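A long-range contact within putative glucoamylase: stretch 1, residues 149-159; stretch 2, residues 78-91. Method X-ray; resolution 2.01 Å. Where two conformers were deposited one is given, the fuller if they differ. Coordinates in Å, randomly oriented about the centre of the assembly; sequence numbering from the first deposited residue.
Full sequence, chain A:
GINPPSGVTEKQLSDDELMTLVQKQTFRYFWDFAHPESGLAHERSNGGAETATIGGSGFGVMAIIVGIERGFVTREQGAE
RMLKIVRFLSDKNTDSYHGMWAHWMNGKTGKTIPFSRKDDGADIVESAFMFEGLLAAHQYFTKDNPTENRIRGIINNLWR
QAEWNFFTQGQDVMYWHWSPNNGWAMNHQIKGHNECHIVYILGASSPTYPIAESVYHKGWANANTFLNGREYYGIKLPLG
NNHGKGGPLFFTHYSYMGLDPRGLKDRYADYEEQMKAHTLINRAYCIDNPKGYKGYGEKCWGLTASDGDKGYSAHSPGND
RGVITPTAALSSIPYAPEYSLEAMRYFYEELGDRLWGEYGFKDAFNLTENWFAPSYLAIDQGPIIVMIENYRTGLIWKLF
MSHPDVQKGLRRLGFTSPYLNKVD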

# COMPACT_ATOMS: atom_id res chain seq x y z
N ASN A 149 20.90 -14.10 7.62
CA ASN A 149 21.43 -14.72 6.41
C ASN A 149 20.30 -15.47 5.72
O ASN A 149 20.18 -15.39 4.49
CB ASN A 149 22.60 -15.65 6.70
CG ASN A 149 23.86 -14.91 7.14
OD1 ASN A 149 23.99 -13.69 6.93
ND2 ASN A 149 24.79 -15.64 7.76
N ARG A 150 19.46 -16.13 6.51
CA ARG A 150 18.40 -16.98 5.97
C ARG A 150 17.24 -16.14 5.44
O ARG A 150 16.68 -16.45 4.42
CB ARG A 150 17.92 -17.91 7.06
CG ARG A 150 16.90 -18.96 6.61
CD ARG A 150 17.59 -20.24 6.16
NE ARG A 150 17.70 -20.36 4.70
CZ ARG A 150 16.84 -21.02 3.91
NH1 ARG A 150 15.78 -21.65 4.42
NH2 ARG A 150 17.05 -21.04 2.59
N ILE A 151 16.89 -15.06 6.15
CA ILE A 151 15.94 -14.09 5.65
C ILE A 151 16.31 -13.60 4.25
O ILE A 151 15.50 -13.61 3.34
CB ILE A 151 15.80 -12.85 6.58
CG1 ILE A 151 15.05 -13.20 7.89
CG2 ILE A 151 15.02 -11.77 5.87
CD1 ILE A 151 15.18 -12.19 9.02
N ARG A 152 17.54 -13.14 4.08
CA ARG A 152 17.98 -12.62 2.78
C ARG A 152 17.97 -13.69 1.69
O ARG A 152 17.56 -13.40 0.56
CB ARG A 152 19.41 -12.00 2.88
CG ARG A 152 19.46 -10.69 3.66
CD ARG A 152 20.76 -9.94 3.47
NE ARG A 152 21.95 -10.80 3.64
CZ ARG A 152 22.48 -11.16 4.80
NH1 ARG A 152 21.95 -10.75 5.96
NH2 ARG A 152 23.57 -11.93 4.83
N GLY A 153 18.45 -14.89 2.02
CA GLY A 153 18.48 -16.03 1.07
C GLY A 153 17.10 -16.41 0.59
O GLY A 153 16.88 -16.62 -0.63
N ILE A 154 16.16 -16.50 1.53
CA ILE A 154 14.82 -16.88 1.19
C ILE A 154 14.21 -15.80 0.34
O ILE A 154 13.59 -16.10 -0.67
CB ILE A 154 13.91 -17.17 2.42
CG1 ILE A 154 14.34 -18.49 3.12
CG2 ILE A 154 12.43 -17.23 1.97
CD1 ILE A 154 13.66 -18.77 4.47
N ILE A 155 14.37 -14.53 0.72
CA ILE A 155 13.74 -13.43 -0.03
C ILE A 155 14.33 -13.40 -1.45
O ILE A 155 13.61 -13.23 -2.40
CB ILE A 155 13.91 -12.04 0.66
CG1 ILE A 155 13.01 -11.96 1.90
CG2 ILE A 155 13.62 -10.92 -0.33
CD1 ILE A 155 13.22 -10.75 2.80
N ASN A 156 15.65 -13.57 -1.58
CA ASN A 156 16.25 -13.47 -2.90
C ASN A 156 15.70 -14.57 -3.82
O ASN A 156 15.45 -14.33 -4.97
CB ASN A 156 17.76 -13.55 -2.86
CG ASN A 156 18.39 -13.09 -4.19
OD1 ASN A 156 18.18 -11.94 -4.66
ND2 ASN A 156 19.10 -13.96 -4.79
N ASN A 157 15.55 -15.79 -3.28
CA ASN A 157 14.98 -16.89 -4.04
C ASN A 157 13.51 -16.66 -4.44
O ASN A 157 13.12 -16.90 -5.59
CB ASN A 157 15.14 -18.19 -3.24
CG ASN A 157 14.61 -19.38 -3.97
OD1 ASN A 157 13.53 -19.88 -3.63
ND2 ASN A 157 15.32 -19.82 -5.01
N LEU A 158 12.69 -16.18 -3.51
CA LEU A 158 11.31 -15.76 -3.83
C LEU A 158 11.29 -14.71 -4.92
O LEU A 158 10.52 -14.79 -5.91
CB LEU A 158 10.58 -15.22 -2.59
CG LEU A 158 10.17 -16.25 -1.55
CD1 LEU A 158 9.53 -15.52 -0.37
CD2 LEU A 158 9.20 -17.26 -2.15
N TRP A 159 12.15 -13.70 -4.77
CA TRP A 159 12.21 -12.64 -5.78
C TRP A 159 12.62 -13.21 -7.15
O TRP A 159 12.00 -12.87 -8.15
CB TRP A 159 13.19 -11.56 -5.31
CG TRP A 159 13.60 -10.53 -6.32
CD1 TRP A 159 14.90 -10.21 -6.66
CD2 TRP A 159 12.77 -9.62 -7.04
NE1 TRP A 159 14.91 -9.18 -7.57
CE2 TRP A 159 13.62 -8.80 -7.81
CE3 TRP A 159 11.39 -9.44 -7.14
CZ2 TRP A 159 13.13 -7.85 -8.69
CZ3 TRP A 159 10.91 -8.47 -7.99
CH2 TRP A 159 11.77 -7.68 -8.77
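Stretch 2, residues 78-91: GAERMLKIVRFLSD

Stretch 2 continues a helix begun earlier in the chain, and it runs in the same general direction as the helix of stretch 1. The axes cross at 29° and approach to 9.5 Å. The register pairs Ile 151 with Leu 83, Ile 154 with Val 86 and Leu 158 with Ser 90; Ile 151 CA lies 5.5 Å from Leu 83 CA, and Ile 154 CA lies 6.7 Å from Val 86 CA.

The central bump is Ile 154, a knob in the hollow formed by Leu 83, Val 86, Arg 87 and Ser 90. Its CG2 lies 3.8 Å from Val 86 CB, while its CD1 reaches 3.7 Å from Arg 87 CG and 4.1 Å from Leu 83 CD1. Ser 90 OG, 3.5 Å from Ile 154 CG2, also lines the hollow, and donates a hydrogen bond to Val 86 O at 2.7 Å within its own helix.

One turn earlier, Ile 151 reaches over small Ala 79: its CD1 packs 3.5 Å from Ala 79 O and 3.9 Å from Met 82 CB; Met 82 is a selenomethionine whose side chain starts toward stretch 1 and whose end leads away. One turn later, Leu 158 CD2 rests 3.8 Å from Ser 90 CB. At the margin, Arg 150 CG covers Leu 83 CD1 at 3.6 Å. The contact is made by packing, with no hydrogen bond across it.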

# COMPACT_ATOMS: atom_id res chain seq x y z
N GLY A 78 12.12 -8.81 15.83
CA GLY A 78 11.63 -8.49 14.53
C GLY A 78 12.15 -9.46 13.47
O GLY A 78 11.42 -9.87 12.57
N ALA A 79 13.43 -9.80 13.58
CA ALA A 79 14.08 -10.77 12.67
C ALA A 79 13.44 -12.15 12.81
O ALA A 79 13.20 -12.86 11.82
CB ALA A 79 15.58 -10.82 12.96
N GLU A 80 13.14 -12.54 14.05
CA GLU A 80 12.52 -13.83 14.30
C GLU A 80 11.17 -13.91 13.60
O GLU A 80 10.87 -14.91 12.88
CB GLU A 80 12.38 -14.06 15.82
CG GLU A 80 11.65 -15.35 16.20
CD GLU A 80 11.55 -15.50 17.70
OE1 GLU A 80 11.22 -14.49 18.40
OE2 GLU A 80 11.83 -16.60 18.19
N ARG A 81 10.36 -12.86 13.77
CA ARG A 81 9.06 -12.77 13.08
C ARG A 81 9.23 -12.79 11.55
O ARG A 81 8.51 -13.50 10.85
CB ARG A 81 8.32 -11.50 13.50
CG ARG A 81 6.91 -11.30 12.90
CD ARG A 81 5.93 -12.39 13.33
NE ARG A 81 5.73 -12.42 14.78
CZ ARG A 81 4.77 -11.75 15.42
NH1 ARG A 81 3.87 -11.01 14.79
NH2 ARG A 81 4.69 -11.85 16.72
N MSE A 82 10.13 -11.98 11.03
CA MSE A 82 10.38 -11.91 9.61
C MSE A 82 10.77 -13.29 9.03
O MSE A 82 10.28 -13.68 7.96
CB MSE A 82 11.49 -10.90 9.31
CG MSE A 82 11.71 -10.62 7.82
SE MSE A 82 10.21 -9.75 6.95
CE MSE A 82 9.91 -8.41 8.32
N LEU A 83 11.64 -14.01 9.72
CA LEU A 83 12.00 -15.36 9.31
C LEU A 83 10.76 -16.27 9.27
O LEU A 83 10.60 -17.03 8.31
CB LEU A 83 13.15 -15.97 10.16
CG LEU A 83 13.68 -17.37 9.75
CD1 LEU A 83 14.10 -17.39 8.27
CD2 LEU A 83 14.83 -17.83 10.65
N LYS A 84 9.88 -16.19 10.28
CA LYS A 84 8.65 -16.96 10.28
C LYS A 84 7.81 -16.65 9.00
O LYS A 84 7.32 -17.56 8.34
CB LYS A 84 7.82 -16.73 11.55
CG LYS A 84 6.49 -17.51 11.64
CD LYS A 84 5.93 -17.59 13.07
CE LYS A 84 5.28 -16.28 13.46
NZ LYS A 84 4.76 -16.19 14.88
N ILE A 85 7.68 -15.37 8.67
CA ILE A 85 6.91 -14.93 7.56
C ILE A 85 7.46 -15.45 6.25
O ILE A 85 6.70 -16.04 5.47
CB ILE A 85 6.80 -13.38 7.49
CG1 ILE A 85 5.90 -12.85 8.61
CG2 ILE A 85 6.25 -12.92 6.14
CD1 ILE A 85 6.05 -11.34 8.90
N VAL A 86 8.74 -15.27 6.00
CA VAL A 86 9.31 -15.65 4.71
C VAL A 86 9.45 -17.17 4.58
O VAL A 86 9.30 -17.73 3.47
CB VAL A 86 10.64 -14.89 4.37
CG1 VAL A 86 10.38 -13.41 4.44
CG2 VAL A 86 11.80 -15.28 5.26
N ARG A 87 9.66 -17.86 5.70
CA ARG A 87 9.57 -19.31 5.65
C ARG A 87 8.17 -19.81 5.25
O ARG A 87 8.04 -20.74 4.48
CB ARG A 87 10.00 -19.97 6.96
CG ARG A 87 11.48 -20.18 7.14
CD ARG A 87 11.82 -20.73 8.52
NE ARG A 87 13.22 -21.16 8.58
CZ ARG A 87 13.96 -21.30 9.70
NH1 ARG A 87 13.45 -21.02 10.90
NH2 ARG A 87 15.24 -21.70 9.62
N PHE A 88 7.13 -19.21 5.83
CA PHE A 88 5.77 -19.58 5.50
C PHE A 88 5.43 -19.31 4.02
O PHE A 88 4.79 -20.14 3.35
CB PHE A 88 4.80 -18.83 6.39
CG PHE A 88 3.39 -19.35 6.34
CD1 PHE A 88 2.97 -20.38 7.20
CD2 PHE A 88 2.46 -18.78 5.50
CE1 PHE A 88 1.67 -20.82 7.17
CE2 PHE A 88 1.15 -19.23 5.47
CZ PHE A 88 0.76 -20.24 6.31
N LEU A 89 5.81 -18.15 3.52
CA LEU A 89 5.51 -17.78 2.16
C LEU A 89 6.27 -18.65 1.13
O LEU A 89 5.78 -18.84 0.01
CB LEU A 89 5.82 -16.31 1.89
CG LEU A 89 5.01 -15.25 2.59
CD1 LEU A 89 5.67 -13.89 2.45
CD2 LEU A 89 3.58 -15.27 2.04
N SER A 90 7.46 -19.15 1.50
CA SER A 90 8.25 -19.91 0.58
C SER A 90 7.97 -21.43 0.70
O SER A 90 8.47 -22.19 -0.09
CB SER A 90 9.78 -19.64 0.80
OG SER A 90 10.17 -19.95 2.13
N ASP A 91 7.24 -21.87 1.72
CA ASP A 91 7.01 -23.29 1.96
C ASP A 91 6.29 -23.89 0.74
O ASP A 91 5.39 -23.27 0.21
CB ASP A 91 6.14 -23.46 3.20
CG ASP A 91 6.11 -24.89 3.69
OD1 ASP A 91 5.69 -25.83 2.99
OD2 ASP A 91 6.52 -25.07 4.80